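Long-range contacts in CAMK/CAMK2 protein kinase (Salpingoeca rosetta, PDB 5IG1), which probably phosphorylates serine and threonine residues of proteins with ATP under calcium/calmodulin control, the chain here being its kinase domain with the start of the regulatory segment: residues I63-I67 and F91-F95; I107-Y113 and T290-L294; Q124-L129 and A156-I160; C233-F237 and I253-P259. All coordinates share one frame. Numbering follows the deposited sequence.

How the contacts relate
Contact 1 lies in the N-lobe of the kinase, where helix 57-72 packs on the antiparallel sheet; contacts 2, 3 and 4 belong to the helical C-lobe. Centre to centre, contact 1 is 20 Å from contact 3 and 34 Å from both contacts 2 and 4, which lie across the centre of the chain from it. Along the sequence contact 1 closes first; contact 2 then joins residues 107-113 to helix 288-302 near the C-terminal end, enclosing contacts 3 and 4 in its loop. Contacts 3 and 4 touch where Leu126 CD1 meets Met256 CE at 4.1 Å. Helix 198-213 borders contacts 2, 3 and 4, so helix 288-302, probably regulatory, rests on that shared helix.

Contact 1 (I63-I67 and F91-F95); sequences IKREI and FYLVF
Helix 63-67 and strand 91-95 run roughly parallel, their axes 10.7 Å apart and crossing at 26°, with CA atoms of Ile63 and Phe91 8.4 Å apart and those of Ile67 and Leu93 7.7 Å apart. Ile63, in an mt rotamer, lays CG2 over the face of the Phe91 ring, 3.6 Å from its centroid, as a CH-pi contact. Lys64 brings CG to 4.0 Å from Phe91 CZ, while its amine bonds to Asn61. Glu66 extends (tt) toward the strand: its OE2 lies 3.9 Å from Leu93 CD1 and 4.2 Å from Phe95 CZ, at the ring edge. Ile67 (mt) rests CD1 against both Phe91 CE1 (3.8 Å) and Leu93 CD2 (3.6 Å). This is helix αC packed on β5, with Phe95 at the gatekeeper position by sequence. No hydrogen bond crosses, so apolar packing joins helix to strand, while the Glu66 carboxylate makes a salt bridge with Lys48, consistent with the conserved Lys-Glu pair of a kinase with helix αC in.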
loop_
_atom_site.group_PDB
_atom_site.type_symbol
_atom_site.label_atom_id
_atom_site.label_comp_id
_atom_site.label_asym_id
_atom_site.label_seq_id
_atom_site.Cartn_x
_atom_site.Cartn_y
_atom_site.Cartn_z
ATOM N N ILE A 63 -9.257 -2.658 -14.630
ATOM C CA ILE A 63 -9.807 -3.610 -13.671
ATOM C C ILE A 63 -9.359 -5.026 -14.008
ATOM O O ILE A 63 -8.901 -5.767 -13.131
ATOM C CB ILE A 63 -11.341 -3.499 -13.621
ATOM C CG1 ILE A 63 -11.753 -2.192 -12.943
ATOM C CG2 ILE A 63 -11.935 -4.695 -12.902
ATOM C CD1 ILE A 63 -13.188 -1.832 -13.155
ATOM N N LYS A 64 -9.483 -5.423 -15.280
ATOM C CA LYS A 64 -9.063 -6.765 -15.677
ATOM C C LYS A 64 -7.581 -6.982 -15.396
ATOM O O LYS A 64 -7.168 -8.080 -14.997
ATOM C CB LYS A 64 -9.372 -7.000 -17.156
ATOM C CG LYS A 64 -10.846 -6.833 -17.513
ATOM C CD LYS A 64 -11.262 -7.760 -18.644
ATOM C CE LYS A 64 -10.507 -7.459 -19.925
ATOM N NZ LYS A 64 -10.869 -6.121 -20.460
ATOM N N ARG A 65 -6.767 -5.944 -15.596
ATOM C CA ARG A 65 -5.364 -6.009 -15.205
ATOM C C ARG A 65 -5.238 -6.279 -13.712
ATOM O O ARG A 65 -4.475 -7.155 -13.283
ATOM C CB ARG A 65 -4.661 -4.702 -15.577
ATOM C CG ARG A 65 -3.237 -4.867 -16.043
ATOM C CD ARG A 65 -2.451 -3.564 -15.990
ATOM N NE ARG A 65 -3.280 -2.382 -16.198
ATOM C CZ ARG A 65 -3.696 -1.953 -17.384
ATOM N NH1 ARG A 65 -3.372 -2.619 -18.479
ATOM N NH2 ARG A 65 -4.445 -0.862 -17.477
ATOM N N GLU A 66 -5.996 -5.534 -12.903
ATOM C CA GLU A 66 -5.971 -5.759 -11.463
ATOM C C GLU A 66 -6.346 -7.193 -11.124
ATOM O O GLU A 66 -5.793 -7.774 -10.186
ATOM C CB GLU A 66 -6.911 -4.780 -10.769
ATOM C CG GLU A 66 -6.929 -4.890 -9.262
ATOM C CD GLU A 66 -7.975 -3.989 -8.644
ATOM O OE1 GLU A 66 -8.488 -3.101 -9.363
ATOM O OE2 GLU A 66 -8.288 -4.171 -7.448
ATOM N N ILE A 67 -7.262 -7.786 -11.886
ATOM C CA ILE A 67 -7.706 -9.146 -11.601
ATOM C C ILE A 67 -6.607 -10.145 -11.930
ATOM O O ILE A 67 -6.339 -11.074 -11.157
ATOM C CB ILE A 67 -8.997 -9.455 -12.376
ATOM C CG1 ILE A 67 -10.131 -8.557 -11.886
ATOM C CG2 ILE A 67 -9.347 -10.924 -12.255
ATOM C CD1 ILE A 67 -11.362 -8.613 -12.748
ATOM N N PHE A 91 -18.514 -5.733 -11.907
ATOM C CA PHE A 91 -17.394 -6.550 -11.475
ATOM C C PHE A 91 -17.567 -6.845 -9.994
ATOM O O PHE A 91 -17.964 -5.965 -9.222
ATOM C CB PHE A 91 -16.063 -5.828 -11.681
ATOM C CG PHE A 91 -15.457 -6.022 -13.033
ATOM C CD1 PHE A 91 -14.996 -7.265 -13.426
ATOM C CD2 PHE A 91 -15.308 -4.948 -13.897
ATOM C CE1 PHE A 91 -14.422 -7.441 -14.666
ATOM C CE2 PHE A 91 -14.731 -5.118 -15.139
ATOM C CZ PHE A 91 -14.289 -6.366 -15.524
ATOM N N TYR A 92 -17.264 -8.080 -9.598
ATOM C CA TYR A 92 -17.212 -8.457 -8.189
ATOM C C TYR A 92 -15.853 -9.081 -7.926
ATOM O O TYR A 92 -15.560 -10.170 -8.431
ATOM C CB TYR A 92 -18.335 -9.420 -7.824
ATOM C CG TYR A 92 -19.708 -8.875 -8.108
ATOM C CD1 TYR A 92 -20.370 -8.076 -7.177
ATOM C CD2 TYR A 92 -20.344 -9.150 -9.313
ATOM C CE1 TYR A 92 -21.633 -7.572 -7.442
ATOM C CE2 TYR A 92 -21.605 -8.660 -9.581
ATOM C CZ TYR A 92 -22.245 -7.872 -8.647
ATOM O OH TYR A 92 -23.495 -7.381 -8.931
ATOM N N LEU A 93 -15.022 -8.391 -7.154
ATOM C CA LEU A 93 -13.686 -8.872 -6.820
ATOM C C LEU A 93 -13.713 -9.331 -5.366
ATOM O O LEU A 93 -13.584 -8.522 -4.446
ATOM C CB LEU A 93 -12.640 -7.785 -7.055
ATOM C CG LEU A 93 -12.621 -7.106 -8.427
ATOM C CD1 LEU A 93 -11.301 -6.392 -8.647
ATOM C CD2 LEU A 93 -12.867 -8.097 -9.534
ATOM N N VAL A 94 -13.879 -10.632 -5.161
ATOM C CA VAL A 94 -13.939 -11.186 -3.814
ATOM C C VAL A 94 -12.526 -11.279 -3.256
ATOM O O VAL A 94 -11.632 -11.835 -3.900
ATOM C CB VAL A 94 -14.631 -12.557 -3.822
ATOM C CG1 VAL A 94 -14.625 -13.160 -2.430
ATOM C CG2 VAL A 94 -16.059 -12.423 -4.341
ATOM N N PHE A 95 -12.320 -10.724 -2.064
ATOM C CA PHE A 95 -11.035 -10.727 -1.381
ATOM C C PHE A 95 -11.184 -11.355 -0.002
ATOM O O PHE A 95 -12.284 -11.414 0.563
ATOM C CB PHE A 95 -10.470 -9.311 -1.207
ATOM C CG PHE A 95 -10.081 -8.637 -2.488
ATOM C CD1 PHE A 95 -8.868 -8.915 -3.092
ATOM C CD2 PHE A 95 -10.913 -7.699 -3.073
ATOM C CE1 PHE A 95 -8.502 -8.286 -4.269
ATOM C CE2 PHE A 95 -10.550 -7.061 -4.242
ATOM C CZ PHE A 95 -9.344 -7.355 -4.841
#

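Contact 2 (I107-Y113 and T290-L294); sequences IVTRKFY and TLEEL
An apolar contact in the C-lobe joins the loop between helices 103-107 and 115-134 to helix 288-302, burying 329 Å². Residues 107-110 form a type I turn, closed by Arg110 N to Ile107 O at 3.0 Å; after a bend at Lys111 the chain is extended through Phe112 and Tyr113. The closest CA pair is Val108 and Leu291, 5.0 Å apart. Leu291, its chi1 off the wells at -95°, drives its end into the loop: CD2 is 3.3 Å from Arg110 O, CD1 3.5 Å from Tyr113 CD2 and 3.8 Å from Ile107 CG2. One turn on, Leu294 (tp) sets CD2 3.7 Å from Ile107 CG2 and CB 3.6 Å from Val108 CG1. Thr290 CG2 meets the edge of the Tyr113 ring, 3.9 Å from CE2, while the two hydroxyls bond to the carbonyls of Leu212 and Leu211 on helix 198-213. By sequence, Arg287, Gln288 and Thr290 match the autophosphorylation motif of CaMKII, consistent with a CaMKII regulatory helix docked on the C-lobe, with Thr290 buried.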
loop_
_atom_site.group_PDB
_atom_site.type_symbol
_atom_site.label_atom_id
_atom_site.label_comp_id
_atom_site.label_asym_id
_atom_site.label_seq_id
_atom_site.Cartn_x
_atom_site.Cartn_y
_atom_site.Cartn_z
ATOM N N ILE A 107 -1.917 2.602 14.383
ATOM C CA ILE A 107 -0.730 3.017 15.124
ATOM C C ILE A 107 -1.059 4.179 16.058
ATOM O O ILE A 107 -0.598 4.219 17.205
ATOM C CB ILE A 107 0.407 3.362 14.144
ATOM C CG1 ILE A 107 0.877 2.097 13.428
ATOM C CG2 ILE A 107 1.569 4.011 14.867
ATOM C CD1 ILE A 107 1.942 2.358 12.391
ATOM N N VAL A 108 -1.885 5.128 15.599
ATOM C CA VAL A 108 -2.225 6.277 16.436
ATOM C C VAL A 108 -2.999 5.864 17.677
ATOM O O VAL A 108 -3.068 6.632 18.641
ATOM C CB VAL A 108 -3.020 7.346 15.650
ATOM C CG1 VAL A 108 -2.135 8.034 14.627
ATOM C CG2 VAL A 108 -4.234 6.726 14.986
ATOM N N THR A 109 -3.594 4.674 17.683
ATOM C CA THR A 109 -4.327 4.200 18.852
ATOM C C THR A 109 -3.471 3.357 19.790
ATOM O O THR A 109 -3.962 2.938 20.842
ATOM C CB THR A 109 -5.564 3.393 18.430
ATOM O OG1 THR A 109 -5.173 2.059 18.082
ATOM C CG2 THR A 109 -6.253 4.051 17.241
ATOM N N ARG A 110 -2.213 3.100 19.445
ATOM C CA ARG A 110 -1.360 2.272 20.286
ATOM C C ARG A 110 -0.851 3.071 21.474
ATOM O O ARG A 110 -0.558 4.265 21.359
ATOM C CB ARG A 110 -0.175 1.724 19.489
ATOM C CG ARG A 110 -0.560 0.822 18.319
ATOM C CD ARG A 110 0.644 0.064 17.803
ATOM N NE ARG A 110 0.366 -0.632 16.548
ATOM C CZ ARG A 110 1.255 -1.375 15.895
ATOM N NH1 ARG A 110 2.480 -1.528 16.383
ATOM N NH2 ARG A 110 0.921 -1.968 14.758
ATOM N N LYS A 111 -0.758 2.408 22.627
ATOM C CA LYS A 111 -0.132 3.026 23.787
ATOM C C LYS A 111 1.384 2.944 23.718
ATOM O O LYS A 111 2.069 3.676 24.440
ATOM C CB LYS A 111 -0.621 2.368 25.080
ATOM C CG LYS A 111 -0.026 0.986 25.334
ATOM C CD LYS A 111 -0.145 0.583 26.800
ATOM C CE LYS A 111 0.694 1.486 27.702
ATOM N NZ LYS A 111 2.156 1.395 27.402
ATOM N N PHE A 112 1.916 2.069 22.870
ATOM C CA PHE A 112 3.352 1.883 22.743
ATOM C C PHE A 112 3.672 1.647 21.277
ATOM O O PHE A 112 3.076 0.776 20.638
ATOM C CB PHE A 112 3.846 0.710 23.596
ATOM C CG PHE A 112 5.326 0.471 23.506
ATOM C CD1 PHE A 112 6.211 1.235 24.249
ATOM C CD2 PHE A 112 5.831 -0.534 22.696
ATOM C CE1 PHE A 112 7.575 1.008 24.178
ATOM C CE2 PHE A 112 7.192 -0.765 22.617
ATOM C CZ PHE A 112 8.067 0.011 23.355
ATOM N N TYR A 113 4.602 2.434 20.752
ATOM C CA TYR A 113 4.990 2.340 19.352
ATOM C C TYR A 113 6.430 2.810 19.254
ATOM O O TYR A 113 6.754 3.917 19.698
ATOM C CB TYR A 113 4.068 3.179 18.463
ATOM C CG TYR A 113 4.482 3.227 17.015
ATOM C CD1 TYR A 113 4.297 2.134 16.185
ATOM C CD2 TYR A 113 5.050 4.369 16.476
ATOM C CE1 TYR A 113 4.675 2.172 14.857
ATOM C CE2 TYR A 113 5.428 4.421 15.154
ATOM C CZ TYR A 113 5.245 3.318 14.344
ATOM O OH TYR A 113 5.623 3.357 13.018
ATOM N N THR A 290 5.624 10.820 17.489
ATOM C CA THR A 290 5.252 10.224 16.212
ATOM C C THR A 290 3.762 9.919 16.168
ATOM O O THR A 290 3.121 10.052 15.118
ATOM C CB THR A 290 6.065 8.956 15.968
ATOM O OG1 THR A 290 7.461 9.281 15.944
ATOM C CG2 THR A 290 5.674 8.327 14.634
ATOM N N LEU A 291 3.194 9.520 17.306
ATOM C CA LEU A 291 1.773 9.199 17.364
ATOM C C LEU A 291 0.913 10.453 17.220
ATOM O O LEU A 291 -0.083 10.453 16.487
ATOM C CB LEU A 291 1.464 8.459 18.671
ATOM C CG LEU A 291 1.446 6.926 18.603
ATOM C CD1 LEU A 291 2.513 6.413 17.654
ATOM C CD2 LEU A 291 1.619 6.296 19.982
ATOM N N GLU A 292 1.275 11.534 17.918
ATOM C CA GLU A 292 0.489 12.765 17.821
ATOM C C GLU A 292 0.590 13.371 16.425
ATOM O O GLU A 292 -0.426 13.711 15.797
ATOM C CB GLU A 292 0.962 13.766 18.874
ATOM C CG GLU A 292 0.984 13.231 20.295
ATOM C CD GLU A 292 -0.384 13.241 20.951
ATOM O OE1 GLU A 292 -1.382 13.542 20.258
ATOM O OE2 GLU A 292 -0.459 12.956 22.168
ATOM N N GLU A 293 1.819 13.512 15.927
ATOM C CA GLU A 293 2.020 13.983 14.565
ATOM C C GLU A 293 1.297 13.096 13.567
ATOM O O GLU A 293 0.810 13.581 12.539
ATOM C CB GLU A 293 3.516 14.031 14.248
ATOM C CG GLU A 293 3.867 14.899 13.063
ATOM C CD GLU A 293 3.315 16.299 13.198
ATOM O OE1 GLU A 293 2.431 16.668 12.399
ATOM O OE2 GLU A 293 3.759 17.024 14.113
ATOM N N LEU A 294 1.208 11.799 13.862
ATOM C CA LEU A 294 0.542 10.875 12.957
ATOM C C LEU A 294 -0.970 11.058 12.992
ATOM O O LEU A 294 -1.633 10.873 11.969
ATOM C CB LEU A 294 0.938 9.440 13.304
ATOM C CG LEU A 294 0.678 8.350 12.263
ATOM C CD1 LEU A 294 1.194 8.762 10.909
ATOM C CD2 LEU A 294 1.340 7.045 12.704
#

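Contact 3 (Q124-L129 and A156-I160); sequences QILSAL and APVKI
Residues 124-129 are regular helix, with Ala128 N bonded to Gln124 O at 3.0 Å and Leu129 N to Ile125 O at 2.9 Å; residues 156-157 are extended and lead into strand 158-160. Helix and strand axes approach to 8.0 Å, their directions 38° apart (signed crossing angle -38°). The nearest CA pairs are Gln124 with Val158, 6.0 Å, and Ile125 with Ile160, 6.7 Å. Gln124, with chi1 m and chi2 t, stretches to the strand backbone, where OE1 accepts a hydrogen bond from Val158 N at 2.4 Å, a very short distance at 155°; the same OE1 is 3.1 Å from Pro157 CA. The rest of the interface is apolar. Ile125 (mt) sets CG1 3.9 Å from Val158 CG1 and CG2 4.2 Å from Ile160 CG2. Ile160 (pt) extends its CD1 to Ala128 CB at 3.7 Å and Leu129 CD2 at 4.0 Å, the small alanine admitting the long side chain. In kinase terms this is helix αE against β8, the strand that comes just before the Asp-Phe-Gly motif. Strand 158-160 pairs antiparallel with strand 147-149, whose Leu147 touches both Ile125 and Ile160, while Cys204 of helix 198-213 packs against Ile125 and Leu129.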
loop_
_atom_site.group_PDB
_atom_site.type_symbol
_atom_site.label_atom_id
_atom_site.label_comp_id
_atom_site.label_asym_id
_atom_site.label_seq_id
_atom_site.Cartn_x
_atom_site.Cartn_y
_atom_site.Cartn_z
ATOM N N GLN A 124 6.955 -6.663 6.884
ATOM C CA GLN A 124 5.842 -7.298 6.188
ATOM C C GLN A 124 5.588 -6.650 4.828
ATOM O O GLN A 124 5.422 -7.354 3.818
ATOM C CB GLN A 124 4.599 -7.242 7.066
ATOM C CG GLN A 124 4.827 -7.863 8.428
ATOM C CD GLN A 124 3.681 -7.610 9.385
ATOM O OE1 GLN A 124 2.554 -8.030 9.139
ATOM N NE2 GLN A 124 3.962 -6.907 10.480
ATOM N N ILE A 125 5.557 -5.315 4.782
ATOM C CA ILE A 125 5.381 -4.615 3.512
ATOM C C ILE A 125 6.465 -5.034 2.526
ATOM O O ILE A 125 6.187 -5.371 1.369
ATOM C CB ILE A 125 5.386 -3.092 3.737
ATOM C CG1 ILE A 125 4.262 -2.687 4.687
ATOM C CG2 ILE A 125 5.281 -2.344 2.406
ATOM C CD1 ILE A 125 4.343 -1.251 5.127
ATOM N N LEU A 126 7.715 -5.043 2.984
ATOM C CA LEU A 126 8.830 -5.376 2.107
ATOM C C LEU A 126 8.745 -6.815 1.620
ATOM O O LEU A 126 9.068 -7.093 0.467
ATOM C CB LEU A 126 10.162 -5.132 2.820
ATOM C CG LEU A 126 10.629 -3.676 2.868
ATOM C CD1 LEU A 126 11.926 -3.569 3.647
ATOM C CD2 LEU A 126 10.809 -3.119 1.462
ATOM N N SER A 127 8.334 -7.750 2.475
ATOM C CA SER A 127 8.261 -9.139 2.031
ATOM C C SER A 127 7.175 -9.312 0.976
ATOM O O SER A 127 7.394 -9.971 -0.053
ATOM C CB SER A 127 8.021 -10.066 3.223
ATOM O OG SER A 127 6.794 -9.780 3.865
ATOM N N ALA A 128 6.004 -8.710 1.208
ATOM C CA ALA A 128 4.967 -8.700 0.184
ATOM C C ALA A 128 5.494 -8.116 -1.121
ATOM O O ALA A 128 5.278 -8.684 -2.202
ATOM C CB ALA A 128 3.757 -7.908 0.680
ATOM N N LEU A 129 6.210 -6.990 -1.035
ATOM C CA LEU A 129 6.793 -6.386 -2.226
ATOM C C LEU A 129 7.804 -7.304 -2.892
ATOM O O LEU A 129 7.934 -7.290 -4.118
ATOM C CB LEU A 129 7.458 -5.058 -1.876
ATOM C CG LEU A 129 6.523 -3.863 -1.798
ATOM C CD1 LEU A 129 7.354 -2.619 -1.940
ATOM C CD2 LEU A 129 5.477 -3.957 -2.905
ATOM N N ALA A 156 -1.521 -8.452 14.579
ATOM C CA ALA A 156 -2.126 -8.834 13.316
ATOM C C ALA A 156 -1.178 -8.496 12.167
ATOM O O ALA A 156 -0.414 -7.529 12.245
ATOM C CB ALA A 156 -3.458 -8.119 13.111
ATOM N N PRO A 157 -1.199 -9.279 11.093
ATOM C CA PRO A 157 -0.262 -9.033 9.995
ATOM C C PRO A 157 -0.670 -7.838 9.150
ATOM O O PRO A 157 -1.854 -7.580 8.919
ATOM C CB PRO A 157 -0.324 -10.335 9.187
ATOM C CG PRO A 157 -1.694 -10.850 9.445
ATOM C CD PRO A 157 -2.008 -10.490 10.867
ATOM N N VAL A 158 0.336 -7.102 8.692
ATOM C CA VAL A 158 0.123 -6.051 7.708
ATOM C C VAL A 158 -0.017 -6.695 6.337
ATOM O O VAL A 158 0.768 -7.575 5.965
ATOM C CB VAL A 158 1.277 -5.040 7.730
ATOM C CG1 VAL A 158 1.097 -4.005 6.633
ATOM C CG2 VAL A 158 1.366 -4.374 9.093
ATOM N N LYS A 159 -1.025 -6.263 5.586
ATOM C CA LYS A 159 -1.286 -6.760 4.245
ATOM C C LYS A 159 -1.431 -5.578 3.304
ATOM O O LYS A 159 -2.173 -4.639 3.605
ATOM C CB LYS A 159 -2.553 -7.613 4.214
ATOM C CG LYS A 159 -2.430 -8.945 4.936
ATOM C CD LYS A 159 -3.781 -9.622 5.026
ATOM C CE LYS A 159 -3.678 -10.971 5.702
ATOM N NZ LYS A 159 -3.302 -12.039 4.740
ATOM N N ILE A 160 -0.718 -5.612 2.172
ATOM C CA ILE A 160 -0.865 -4.570 1.164
ATOM C C ILE A 160 -2.006 -4.960 0.237
ATOM O O ILE A 160 -2.385 -6.130 0.143
ATOM C CB ILE A 160 0.438 -4.321 0.383
ATOM C CG1 ILE A 160 0.757 -5.496 -0.531
ATOM C CG2 ILE A 160 1.594 -4.091 1.349
ATOM C CD1 ILE A 160 2.035 -5.290 -1.332
#

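Contact 4 (C233-F237 and I253-P259)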
loop_
_atom_site.group_PDB
_atom_site.type_symbol
_atom_site.label_atom_id
_atom_site.label_comp_id
_atom_site.label_asym_id
_atom_site.label_seq_id
_atom_site.Cartn_x
_atom_site.Cartn_y
_atom_site.Cartn_z
ATOM N N CYS A 233 15.027 15.517 -4.418
ATOM C CA CYS A 233 15.202 14.764 -3.177
ATOM C C CYS A 233 15.409 15.703 -1.986
ATOM O O CYS A 233 16.297 15.506 -1.154
ATOM C CB CYS A 233 16.358 13.771 -3.308
ATOM S SG CYS A 233 16.245 12.370 -2.198
ATOM N N GLN A 234 14.570 16.737 -1.912
ATOM C CA GLN A 234 14.665 17.762 -0.871
ATOM C C GLN A 234 13.836 17.325 0.333
ATOM O O GLN A 234 12.642 17.612 0.440
ATOM C CB GLN A 234 14.208 19.116 -1.403
ATOM C CG GLN A 234 15.107 19.693 -2.480
ATOM C CD GLN A 234 16.511 19.954 -1.975
ATOM O OE1 GLN A 234 17.497 19.636 -2.645
ATOM N NE2 GLN A 234 16.611 20.539 -0.784
ATOM N N TYR A 235 14.487 16.620 1.253
ATOM C CA TYR A 235 13.890 16.258 2.530
ATOM C C TYR A 235 15.007 16.232 3.562
ATOM O O TYR A 235 16.193 16.249 3.221
ATOM C CB TYR A 235 13.172 14.908 2.459
ATOM C CG TYR A 235 14.124 13.745 2.461
ATOM C CD1 TYR A 235 14.722 13.310 1.286
ATOM C CD2 TYR A 235 14.440 13.087 3.643
ATOM C CE1 TYR A 235 15.605 12.251 1.287
ATOM C CE2 TYR A 235 15.320 12.032 3.655
ATOM C CZ TYR A 235 15.900 11.616 2.477
ATOM O OH TYR A 235 16.779 10.561 2.494
ATOM N N ASP A 236 14.625 16.177 4.836
ATOM C CA ASP A 236 15.614 16.251 5.902
ATOM C C ASP A 236 15.113 15.497 7.122
ATOM O O ASP A 236 13.970 15.040 7.173
ATOM C CB ASP A 236 15.938 17.706 6.263
ATOM C CG ASP A 236 14.695 18.558 6.414
ATOM O OD1 ASP A 236 13.628 18.138 5.915
ATOM O OD2 ASP A 236 14.786 19.650 7.017
ATOM N N PHE A 237 15.992 15.370 8.106
ATOM C CA PHE A 237 15.649 14.781 9.389
ATOM C C PHE A 237 15.648 15.875 10.449
ATOM O O PHE A 237 16.651 16.051 11.148
ATOM C CB PHE A 237 16.639 13.672 9.744
ATOM C CG PHE A 237 16.659 12.541 8.755
ATOM C CD1 PHE A 237 15.481 12.056 8.220
ATOM C CD2 PHE A 237 17.854 11.967 8.357
ATOM C CE1 PHE A 237 15.492 11.017 7.313
ATOM C CE2 PHE A 237 17.872 10.930 7.448
ATOM C CZ PHE A 237 16.692 10.458 6.922
ATOM N N ILE A 253 16.304 4.921 5.184
ATOM C CA ILE A 253 15.454 5.848 4.443
ATOM C C ILE A 253 16.256 6.561 3.363
ATOM O O ILE A 253 15.791 6.711 2.227
ATOM C CB ILE A 253 14.793 6.850 5.402
ATOM C CG1 ILE A 253 13.854 6.123 6.365
ATOM C CG2 ILE A 253 14.054 7.918 4.613
ATOM C CD1 ILE A 253 13.304 7.016 7.463
ATOM N N LYS A 254 17.466 7.024 3.699
ATOM C CA LYS A 254 18.319 7.653 2.695
ATOM C C LYS A 254 18.522 6.733 1.500
ATOM O O LYS A 254 18.557 7.190 0.352
ATOM C CB LYS A 254 19.668 8.039 3.306
ATOM C CG LYS A 254 19.659 9.327 4.119
ATOM C CD LYS A 254 19.841 10.556 3.236
ATOM C CE LYS A 254 19.814 11.839 4.064
ATOM N NZ LYS A 254 19.735 13.055 3.208
ATOM N N ALA A 255 18.636 5.426 1.752
ATOM C CA ALA A 255 18.834 4.478 0.660
ATOM C C ALA A 255 17.549 4.266 -0.125
ATOM O O ALA A 255 17.565 4.262 -1.361
ATOM C CB ALA A 255 19.355 3.148 1.204
ATOM N N MET A 256 16.426 4.090 0.574
ATOM C CA MET A 256 15.147 3.914 -0.104
ATOM C C MET A 256 14.750 5.153 -0.893
ATOM O O MET A 256 14.024 5.045 -1.886
ATOM C CB MET A 256 14.056 3.575 0.909
ATOM C CG MET A 256 14.213 2.229 1.581
ATOM S SD MET A 256 12.854 1.895 2.708
ATOM C CE MET A 256 13.304 0.270 3.289
ATOM N N LEU A 257 15.197 6.331 -0.468
ATOM C CA LEU A 257 14.914 7.580 -1.171
ATOM C C LEU A 257 16.081 8.021 -2.044
ATOM O O LEU A 257 16.382 9.215 -2.136
ATOM C CB LEU A 257 14.548 8.675 -0.177
ATOM C CG LEU A 257 13.236 8.455 0.577
ATOM C CD1 LEU A 257 12.970 9.604 1.550
ATOM C CD2 LEU A 257 12.083 8.296 -0.403
ATOM N N GLU A 258 16.756 7.078 -2.686
ATOM C CA GLU A 258 17.808 7.428 -3.629
ATOM C C GLU A 258 17.187 7.990 -4.903
ATOM O O GLU A 258 16.349 7.322 -5.522
ATOM C CB GLU A 258 18.665 6.204 -3.948
ATOM C CG GLU A 258 19.587 6.387 -5.143
ATOM C CD GLU A 258 20.719 7.356 -4.876
ATOM O OE1 GLU A 258 21.040 7.588 -3.692
ATOM O OE2 GLU A 258 21.288 7.886 -5.855
ATOM N N PRO A 259 17.575 9.193 -5.338
ATOM C CA PRO A 259 16.908 9.808 -6.500
ATOM C C PRO A 259 17.070 9.024 -7.794
ATOM O O PRO A 259 16.246 9.194 -8.702
ATOM C CB PRO A 259 17.572 11.189 -6.604
ATOM C CG PRO A 259 18.263 11.403 -5.292
ATOM C CD PRO A 259 18.641 10.049 -4.792
#
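Tyr235 lays its ring over the end of Leu257: CD1 sits 3.8 Å from the ring centroid and 17° off the normal, a CH-pi contact whose closest ring atom is CZ at 3.7 Å. The phenol end reaches the last turn of helix 253-256, OH lying 3.2 Å from Lys254 CD and 4.0 Å from Ile253 O, without a hydrogen bond across the segments. Phe237 meets the same turn two residues on, its edge facing Ile253 CG2 (4.3 Å from CZ) and its CE2 4.0 Å from the aliphatic CE of Lys254; Trp242 also meets this ring. The loop begins at Cys233, whose positive phi of 56° ends helix 223-231 in a Schellman motif. That helix is αG of the kinase C-lobe and helix 247-256 is αH, so the loop between them doubles back along αH and the start of the subdomain XI loop. There Cys233 CB lies 3.6 Å from Pro259 CG, and SG is 3.2 Å from Leu257 O. Behind the interface, Ile253 packs on Leu208 and Leu212, and Leu257 on Trp202 and Val206, all of helix 198-213; Tyr209 of that helix bonds through its hydroxyl to Asp236 O.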